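Local structure of RNA-dependent RNA polymerase (Qualyub virus, 6DX1) at residues 63-68 with 87-92. The protein carries a viral OTU-domain cysteine protease, the part seen in this crystal, which acts as a deubiquitinase and probably strips ubiquitin from host proteins. Numbering follows the deposited sequence.
Sequences MCREFA and HYARES
Arg65 and Tyr88 carry the contact between segments 63-68 and 87-92, which lie on helices 57-70 and 85-92 of the viral OTU fold. The segments run antiparallel at 166°, their axes 9.6 Å apart at closest approach. The two side chains cross at about a right angle. Tyr88 turns the edge of its ring to the first helix: CE2 sits 3.9 Å from Arg65 CA, with Arg65 CG just as near, and Arg65 N lies in the ring plane beyond that rim. Ala68 CB comes in obliquely against CD2 of the ring. Farther out, the hydroxyl passes beside Cys64 CB, 3.7 Å from OH, and goes on to a hydrogen bond with Glu103 of helix 101-111, where Cys64 also rests on Leu107. The tyrosine thus ties both helices to a third.

Arg65 runs its aliphatic part over the second helix, CD lying 3.7 Å from Ala89 CA and close to the methyl of Ala89. A bend at chi3 sets NE off from the line of the chain. NH1 then gives a hydrogen bond to Ser92 OG at 3.1 Å, nearly in the guanidinium plane, while NH2 is held by Asn62 one turn earlier in its own helix. That bond is fairly straight, at 162°. Ser92 OG, which also lies 4.0 Å above one face of the Tyr88 ring, offset toward the rim, is both acceptor and donor. Set between its backbone N and carbonyl carbon, it turns back to Tyr88 O, four residues earlier, a carbonyl that already takes Ser92 N; OG approaches it at 3.0 Å, tilted 32° from the carbonyl plane.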
loop_
_atom_site.group_PDB
_atom_site.type_symbol
_atom_site.label_atom_id
_atom_site.label_comp_id
_atom_site.label_asym_id
_atom_site.label_seq_id
_atom_site.Cartn_x
_atom_site.Cartn_y
_atom_site.Cartn_z
ATOM N N MET A 63 6.321 9.252 8.757
ATOM C CA MET A 63 5.218 10.099 8.310
ATOM C C MET A 63 3.875 9.448 8.607
ATOM O O MET A 63 2.894 10.151 8.863
ATOM C CB MET A 63 5.353 10.441 6.819
ATOM C CG MET A 63 5.139 9.287 5.862
ATOM S SD MET A 63 5.355 9.766 4.123
ATOM C CE MET A 63 7.046 10.371 4.109
ATOM N N CYS A 64 3.819 8.116 8.623
ATOM C CA CYS A 64 2.589 7.431 9.026
ATOM C C CYS A 64 2.261 7.697 10.491
ATOM O O CYS A 64 1.109 7.976 10.837
ATOM C CB CYS A 64 2.716 5.926 8.782
ATOM S SG CYS A 64 2.638 5.472 7.029
ATOM N N ARG A 65 3.264 7.597 11.369
ATOM C CA ARG A 65 3.027 7.870 12.782
ATOM C C ARG A 65 2.575 9.305 12.988
ATOM O O ARG A 65 1.673 9.571 13.793
ATOM C CB ARG A 65 4.296 7.589 13.586
ATOM C CG ARG A 65 4.560 6.122 13.812
ATOM C CD ARG A 65 5.761 5.913 14.731
ATOM N NE ARG A 65 7.035 6.144 14.059
ATOM C CZ ARG A 65 7.764 5.188 13.487
ATOM N NH1 ARG A 65 7.345 3.928 13.506
ATOM N NH2 ARG A 65 8.916 5.486 12.899
ATOM N N GLU A 66 3.181 10.243 12.258
ATOM C CA GLU A 66 2.838 11.651 12.436
ATOM C C GLU A 66 1.417 11.943 11.977
ATOM O O GLU A 66 0.694 12.701 12.634
ATOM C CB GLU A 66 3.834 12.537 11.695
ATOM C CG GLU A 66 5.132 12.706 12.469
ATOM C CD GLU A 66 6.294 13.099 11.593
ATOM O OE1 GLU A 66 7.445 13.066 12.087
ATOM O OE2 GLU A 66 6.067 13.455 10.413
ATOM N N PHE A 67 0.996 11.364 10.845
ATOM C CA PHE A 67 -0.377 11.575 10.392
ATOM C C PHE A 67 -1.377 10.923 11.338
ATOM O O PHE A 67 -2.483 11.443 11.536
ATOM C CB PHE A 67 -0.556 11.042 8.970
ATOM C CG PHE A 67 -1.829 11.497 8.304
ATOM C CD1 PHE A 67 -1.958 12.798 7.844
ATOM C CD2 PHE A 67 -2.886 10.614 8.124
ATOM C CE1 PHE A 67 -3.128 13.222 7.211
ATOM C CE2 PHE A 67 -4.056 11.032 7.494
ATOM C CZ PHE A 67 -4.173 12.336 7.039
ATOM N N ALA A 68 -1.021 9.780 11.924
ATOM C CA ALA A 68 -1.901 9.180 12.919
ATOM C C ALA A 68 -2.126 10.132 14.088
ATOM O O ALA A 68 -3.237 10.214 14.629
ATOM C CB ALA A 68 -1.323 7.852 13.409
ATOM N N HIS A 87 -0.547 4.309 20.868
ATOM C CA HIS A 87 -0.516 2.860 20.698
ATOM C C HIS A 87 0.019 2.482 19.318
ATOM O O HIS A 87 0.865 1.589 19.199
ATOM C CB HIS A 87 -1.918 2.284 20.928
ATOM C CG HIS A 87 -2.013 0.799 20.755
ATOM N ND1 HIS A 87 -3.203 0.158 20.483
ATOM C CD2 HIS A 87 -1.071 -0.171 20.820
ATOM C CE1 HIS A 87 -2.987 -1.140 20.377
ATOM N NE2 HIS A 87 -1.702 -1.368 20.580
ATOM N N TYR A 88 -0.446 3.167 18.267
ATOM C CA TYR A 88 0.075 2.880 16.930
ATOM C C TYR A 88 1.573 3.159 16.846
ATOM O O TYR A 88 2.329 2.362 16.277
ATOM C CB TYR A 88 -0.675 3.695 15.871
ATOM C CG TYR A 88 -0.053 3.541 14.504
ATOM C CD1 TYR A 88 -0.128 2.334 13.837
ATOM C CD2 TYR A 88 0.655 4.584 13.913
ATOM C CE1 TYR A 88 0.465 2.160 12.602
ATOM C CE2 TYR A 88 1.256 4.426 12.668
ATOM C CZ TYR A 88 1.156 3.201 12.027
ATOM O OH TYR A 88 1.743 3.003 10.796
ATOM N N ALA A 89 2.018 4.293 17.396
ATOM C CA ALA A 89 3.440 4.628 17.349
ATOM C C ALA A 89 4.270 3.579 18.072
ATOM O O ALA A 89 5.344 3.188 17.595
ATOM C CB ALA A 89 3.677 6.010 17.962
ATOM N N ARG A 90 3.776 3.107 19.220
ATOM C CA ARG A 90 4.485 2.100 19.998
ATOM C C ARG A 90 4.666 0.815 19.205
ATOM O O ARG A 90 5.770 0.261 19.150
ATOM C CB ARG A 90 3.722 1.845 21.308
ATOM C CG ARG A 90 4.066 0.581 22.081
ATOM C CD ARG A 90 3.311 0.549 23.417
ATOM N NE ARG A 90 2.851 1.889 23.816
ATOM C CZ ARG A 90 1.568 2.215 23.998
ATOM N NH1 ARG A 90 0.652 1.279 23.831
ATOM N NH2 ARG A 90 1.187 3.458 24.320
ATOM N N GLU A 91 3.600 0.337 18.563
ATOM C CA GLU A 91 3.680 -0.928 17.843
ATOM C C GLU A 91 4.464 -0.794 16.543
ATOM O O GLU A 91 5.220 -1.700 16.176
ATOM C CB GLU A 91 2.274 -1.461 17.568
ATOM C CG GLU A 91 1.545 -1.894 18.831
ATOM C CD GLU A 91 2.220 -3.072 19.500
ATOM O OE1 GLU A 91 2.532 -4.052 18.796
ATOM O OE2 GLU A 91 2.452 -3.009 20.726
ATOM N N SER A 92 4.296 0.317 15.821
ATOM C CA SER A 92 4.964 0.431 14.532
ATOM C C SER A 92 6.466 0.631 14.670
ATOM O O SER A 92 7.200 0.386 13.708
ATOM C CB SER A 92 4.358 1.573 13.708
ATOM O OG SER A 92 4.540 2.821 14.344
#